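Mandelate racemase / muconate lactonizing enzyme family protein (Agrobacterium tumefaciens, PDB 4DXK) is an enolase-superfamily member of the mandelate racemase subgroup, probably a metal-dependent racemase or lyase. Local coordinates at residues Glu42-Ile54 against Phe388-Ile400. Sequence-based numbering, arbitrary orientation.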
# COMPACT_ATOMS: atom_id res chain seq x y z
N GLU A 42 -23.79 -33.20 -17.87
CA GLU A 42 -24.14 -34.61 -17.81
C GLU A 42 -22.98 -35.49 -18.29
O GLU A 42 -22.64 -36.49 -17.66
CB GLU A 42 -25.40 -34.91 -18.61
CG GLU A 42 -25.71 -36.40 -18.73
CD GLU A 42 -27.04 -36.63 -19.38
OE1 GLU A 42 -27.24 -36.16 -20.52
OE2 GLU A 42 -27.89 -37.28 -18.74
N THR A 43 -22.38 -35.12 -19.42
CA THR A 43 -21.26 -35.89 -19.93
C THR A 43 -20.14 -35.94 -18.89
O THR A 43 -19.53 -36.99 -18.65
CB THR A 43 -20.73 -35.31 -21.24
OG1 THR A 43 -21.76 -35.35 -22.23
CG2 THR A 43 -19.53 -36.10 -21.75
N TYR A 44 -19.88 -34.80 -18.26
CA TYR A 44 -18.85 -34.70 -17.23
C TYR A 44 -19.15 -35.59 -16.02
O TYR A 44 -18.25 -36.24 -15.47
CB TYR A 44 -18.68 -33.24 -16.79
CG TYR A 44 -17.86 -33.08 -15.53
CD1 TYR A 44 -16.47 -33.08 -15.59
CD2 TYR A 44 -18.46 -32.94 -14.30
CE1 TYR A 44 -15.71 -32.94 -14.44
CE2 TYR A 44 -17.71 -32.81 -13.14
CZ TYR A 44 -16.33 -32.80 -13.22
OH TYR A 44 -15.56 -32.65 -12.09
N VAL A 45 -20.40 -35.61 -15.58
CA VAL A 45 -20.77 -36.43 -14.43
C VAL A 45 -20.39 -37.89 -14.68
O VAL A 45 -19.82 -38.54 -13.80
CB VAL A 45 -22.27 -36.30 -14.11
CG1 VAL A 45 -22.70 -37.32 -13.09
CG2 VAL A 45 -22.57 -34.89 -13.61
N HIS A 46 -20.66 -38.39 -15.88
CA HIS A 46 -20.34 -39.78 -16.19
C HIS A 46 -18.88 -40.00 -16.58
O HIS A 46 -18.32 -41.04 -16.27
CB HIS A 46 -21.30 -40.31 -17.25
CG HIS A 46 -22.72 -40.29 -16.80
ND1 HIS A 46 -23.23 -41.22 -15.91
CD2 HIS A 46 -23.73 -39.42 -17.06
CE1 HIS A 46 -24.49 -40.93 -15.66
NE2 HIS A 46 -24.82 -39.85 -16.34
N GLU A 47 -18.26 -39.02 -17.25
CA GLU A 47 -16.87 -39.16 -17.69
C GLU A 47 -15.88 -39.05 -16.53
O GLU A 47 -14.90 -39.79 -16.47
CB GLU A 47 -16.53 -38.11 -18.77
CG GLU A 47 -15.09 -38.23 -19.35
CD GLU A 47 -14.75 -37.19 -20.43
OE1 GLU A 47 -15.20 -36.03 -20.31
OE2 GLU A 47 -14.02 -37.52 -21.39
N TYR A 48 -16.16 -38.13 -15.61
CA TYR A 48 -15.19 -37.73 -14.58
C TYR A 48 -15.61 -38.10 -13.16
O TYR A 48 -14.84 -38.69 -12.41
CB TYR A 48 -14.94 -36.22 -14.67
CG TYR A 48 -13.75 -35.76 -13.86
CD1 TYR A 48 -13.86 -35.39 -12.52
CD2 TYR A 48 -12.49 -35.70 -14.45
CE1 TYR A 48 -12.76 -34.98 -11.80
CE2 TYR A 48 -11.38 -35.29 -13.73
CZ TYR A 48 -11.53 -34.93 -12.41
OH TYR A 48 -10.41 -34.54 -11.72
N ILE A 49 -16.84 -37.75 -12.78
CA ILE A 49 -17.26 -38.00 -11.40
C ILE A 49 -17.46 -39.49 -11.14
O ILE A 49 -16.93 -40.03 -10.17
CB ILE A 49 -18.54 -37.21 -11.00
CG1 ILE A 49 -18.31 -35.71 -11.16
CG2 ILE A 49 -18.93 -37.54 -9.57
CD1 ILE A 49 -19.46 -34.85 -10.67
N ALA A 50 -18.21 -40.16 -12.01
CA ALA A 50 -18.55 -41.57 -11.80
C ALA A 50 -17.35 -42.49 -11.48
O ALA A 50 -17.39 -43.20 -10.47
CB ALA A 50 -19.36 -42.11 -12.96
N PRO A 51 -16.29 -42.47 -12.31
CA PRO A 51 -15.19 -43.40 -11.97
C PRO A 51 -14.50 -43.06 -10.65
O PRO A 51 -13.86 -43.94 -10.07
CB PRO A 51 -14.22 -43.25 -13.15
CG PRO A 51 -14.56 -41.93 -13.77
CD PRO A 51 -16.04 -41.76 -13.57
N ARG A 52 -14.64 -41.82 -10.18
CA ARG A 52 -14.01 -41.41 -8.93
C ARG A 52 -14.86 -41.65 -7.69
O ARG A 52 -14.35 -41.63 -6.58
CB ARG A 52 -13.62 -39.94 -8.99
CG ARG A 52 -12.44 -39.70 -9.90
CD ARG A 52 -12.21 -38.23 -10.17
NE ARG A 52 -10.99 -38.03 -10.95
CZ ARG A 52 -10.88 -38.26 -12.25
NH1 ARG A 52 -11.92 -38.70 -12.95
NH2 ARG A 52 -9.72 -38.06 -12.87
N VAL A 53 -16.17 -41.86 -7.87
CA VAL A 53 -17.03 -41.93 -6.69
C VAL A 53 -17.81 -43.23 -6.50
O VAL A 53 -18.28 -43.51 -5.40
CB VAL A 53 -18.01 -40.73 -6.60
CG1 VAL A 53 -17.25 -39.42 -6.71
CG2 VAL A 53 -19.10 -40.84 -7.66
N ILE A 54 -17.99 -44.03 -7.55
CA ILE A 54 -18.64 -45.32 -7.37
C ILE A 54 -17.81 -46.15 -6.39
O ILE A 54 -16.59 -46.28 -6.57
CB ILE A 54 -18.80 -46.11 -8.69
CG1 ILE A 54 -19.66 -45.32 -9.68
CG2 ILE A 54 -19.39 -47.50 -8.43
CD1 ILE A 54 -21.07 -45.10 -9.22
N PHE A 388 -43.29 -34.77 -18.45
CA PHE A 388 -42.10 -34.30 -19.15
C PHE A 388 -41.56 -35.33 -20.13
O PHE A 388 -41.91 -36.52 -20.07
CB PHE A 388 -41.01 -33.91 -18.14
CG PHE A 388 -41.39 -32.78 -17.22
CD1 PHE A 388 -41.20 -31.47 -17.61
CD2 PHE A 388 -41.94 -33.04 -15.98
CE1 PHE A 388 -41.55 -30.42 -16.77
CE2 PHE A 388 -42.30 -32.01 -15.13
CZ PHE A 388 -42.11 -30.69 -15.53
N THR A 389 -40.71 -34.87 -21.04
CA THR A 389 -40.00 -35.77 -21.93
C THR A 389 -38.64 -36.01 -21.29
O THR A 389 -37.73 -35.18 -21.39
CB THR A 389 -39.83 -35.15 -23.31
OG1 THR A 389 -41.11 -34.76 -23.82
CG2 THR A 389 -39.18 -36.14 -24.27
N VAL A 390 -38.52 -37.15 -20.62
CA VAL A 390 -37.40 -37.41 -19.72
C VAL A 390 -36.32 -38.25 -20.39
O VAL A 390 -36.61 -39.22 -21.09
CB VAL A 390 -37.91 -38.16 -18.47
CG1 VAL A 390 -36.76 -38.53 -17.54
CG2 VAL A 390 -38.95 -37.33 -17.75
N SER A 391 -35.06 -37.87 -20.17
CA SER A 391 -33.94 -38.71 -20.58
C SER A 391 -33.07 -38.97 -19.35
O SER A 391 -32.86 -38.08 -18.53
CB SER A 391 -33.12 -38.03 -21.68
OG SER A 391 -32.62 -36.78 -21.25
N ARG A 392 -32.59 -40.20 -19.23
CA ARG A 392 -31.77 -40.59 -18.09
C ARG A 392 -30.52 -41.30 -18.56
O ARG A 392 -30.56 -42.02 -19.57
CB ARG A 392 -32.54 -41.51 -17.15
CG ARG A 392 -33.83 -40.95 -16.60
CD ARG A 392 -34.50 -41.95 -15.65
NE ARG A 392 -35.86 -41.56 -15.31
CZ ARG A 392 -36.23 -40.98 -14.17
NH1 ARG A 392 -35.33 -40.73 -13.22
NH2 ARG A 392 -37.50 -40.67 -13.96
N ARG A 393 -29.43 -41.13 -17.83
CA ARG A 393 -28.21 -41.88 -18.07
C ARG A 393 -27.65 -42.36 -16.74
O ARG A 393 -27.72 -41.65 -15.74
CB ARG A 393 -27.18 -41.04 -18.81
CG ARG A 393 -25.94 -41.83 -19.16
CD ARG A 393 -24.95 -41.03 -19.99
NE ARG A 393 -23.68 -41.74 -20.06
CZ ARG A 393 -22.54 -41.20 -20.48
NH1 ARG A 393 -22.51 -39.93 -20.85
NH2 ARG A 393 -21.44 -41.94 -20.51
N PHE A 394 -27.09 -43.56 -16.74
CA PHE A 394 -26.59 -44.19 -15.53
C PHE A 394 -25.12 -44.59 -15.65
O PHE A 394 -24.68 -45.02 -16.72
CB PHE A 394 -27.39 -45.46 -15.23
CG PHE A 394 -28.83 -45.20 -14.89
CD1 PHE A 394 -29.79 -45.10 -15.90
CD2 PHE A 394 -29.23 -45.09 -13.57
CE1 PHE A 394 -31.12 -44.87 -15.58
CE2 PHE A 394 -30.56 -44.86 -13.25
CZ PHE A 394 -31.50 -44.75 -14.26
N SER A 395 -24.39 -44.47 -14.54
CA SER A 395 -23.09 -45.10 -14.38
C SER A 395 -23.12 -46.00 -13.15
O SER A 395 -23.71 -45.64 -12.13
CB SER A 395 -21.99 -44.07 -14.16
OG SER A 395 -21.69 -43.34 -15.33
N ASP A 396 -22.47 -47.15 -13.25
CA ASP A 396 -22.30 -48.03 -12.10
C ASP A 396 -20.95 -48.73 -12.18
O ASP A 396 -20.12 -48.38 -13.03
CB ASP A 396 -23.46 -49.04 -11.98
CG ASP A 396 -23.65 -49.88 -13.24
OD1 ASP A 396 -22.71 -50.00 -14.06
OD2 ASP A 396 -24.75 -50.45 -13.38
N ALA A 397 -20.73 -49.71 -11.32
CA ALA A 397 -19.43 -50.38 -11.25
C ALA A 397 -19.05 -51.02 -12.60
O ALA A 397 -17.88 -51.05 -12.97
CB ALA A 397 -19.43 -51.42 -10.15
N ALA A 398 -20.05 -51.50 -13.32
CA ALA A 398 -19.82 -52.19 -14.59
C ALA A 398 -19.51 -51.25 -15.76
O ALA A 398 -18.89 -51.66 -16.74
CB ALA A 398 -21.00 -53.08 -14.93
N SER A 399 -19.94 -49.99 -15.67
CA SER A 399 -19.78 -49.07 -16.79
C SER A 399 -18.54 -48.17 -16.70
O SER A 399 -18.11 -47.61 -17.72
CB SER A 399 -21.03 -48.20 -16.96
OG SER A 399 -21.15 -47.27 -15.90
N ILE A 400 -17.98 -48.01 -15.51
CA ILE A 400 -16.86 -47.09 -15.33
C ILE A 400 -15.52 -47.68 -15.79
O ILE A 400 -15.42 -48.87 -16.08
CB ILE A 400 -16.73 -46.60 -13.88
CG1 ILE A 400 -16.55 -47.77 -12.91
CG2 ILE A 400 -17.93 -45.76 -13.51
CD1 ILE A 400 -16.23 -47.34 -11.49
OXT ILE A 400 -14.54 -46.95 -15.90
O HOH W 1 -30.24 -37.78 -19.92
O HOH W 2 -19.83 -39.26 -20.39
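The imidazole of H46 lies under the long side chain of R393 and is bonded at its edge to S395. In R393 a chi1 of -176° swings CG away from the backbone N, and the chain stays extended as far as NE, which lays its methylenes over one face of the ring: CG sits 3.8 Å from the ring centroid of H46, a CH-pi contact. Beyond the ring, the guanidinium is turned only 20° from the imidazole plane and covers H46 CB. R393 NH1 gives a hydrogen bond to a water that in turn donates to T43 O. S395 OG approaches near the ring plane and makes a nearly straight hydrogen bond of 2.7 Å with H46 ND1, while T8 OG1 is hydrogen-bonded to NE2; gripped at both nitrogens, the buried ring is fixed in rotation. T8 OG1 also bonds to E42 OE2, linking E42 to H46. E42 reaches past R393 CB with its carboxylate; OE1 forms a salt bridge with R10, and OE2 takes a second water shared with S391 OG. A50 CB presses tightly on S395 CB at 3.5 Å. The chain then turns back, and I400 lays CG2 against A50 and P51 and CD1 4.0 Å from I54 CB; I54 CG2 packs on A397 CB. The axes of helix 42-53 and strand 390-396 run in the same general direction, inclined by 31° and 8.5 Å apart at closest approach. The strand is the edge of the antiparallel sheet in this chain, beside strand 3-11, so the C-terminal tail completes the N-terminal domain. I49 and V53 pack on helices 61-68 and 79-99; T43 OG1 is hydrogen-bonded to T43 OG1 of the second subunit, and the E47 carboxylate to T40 and E39 of that subunit.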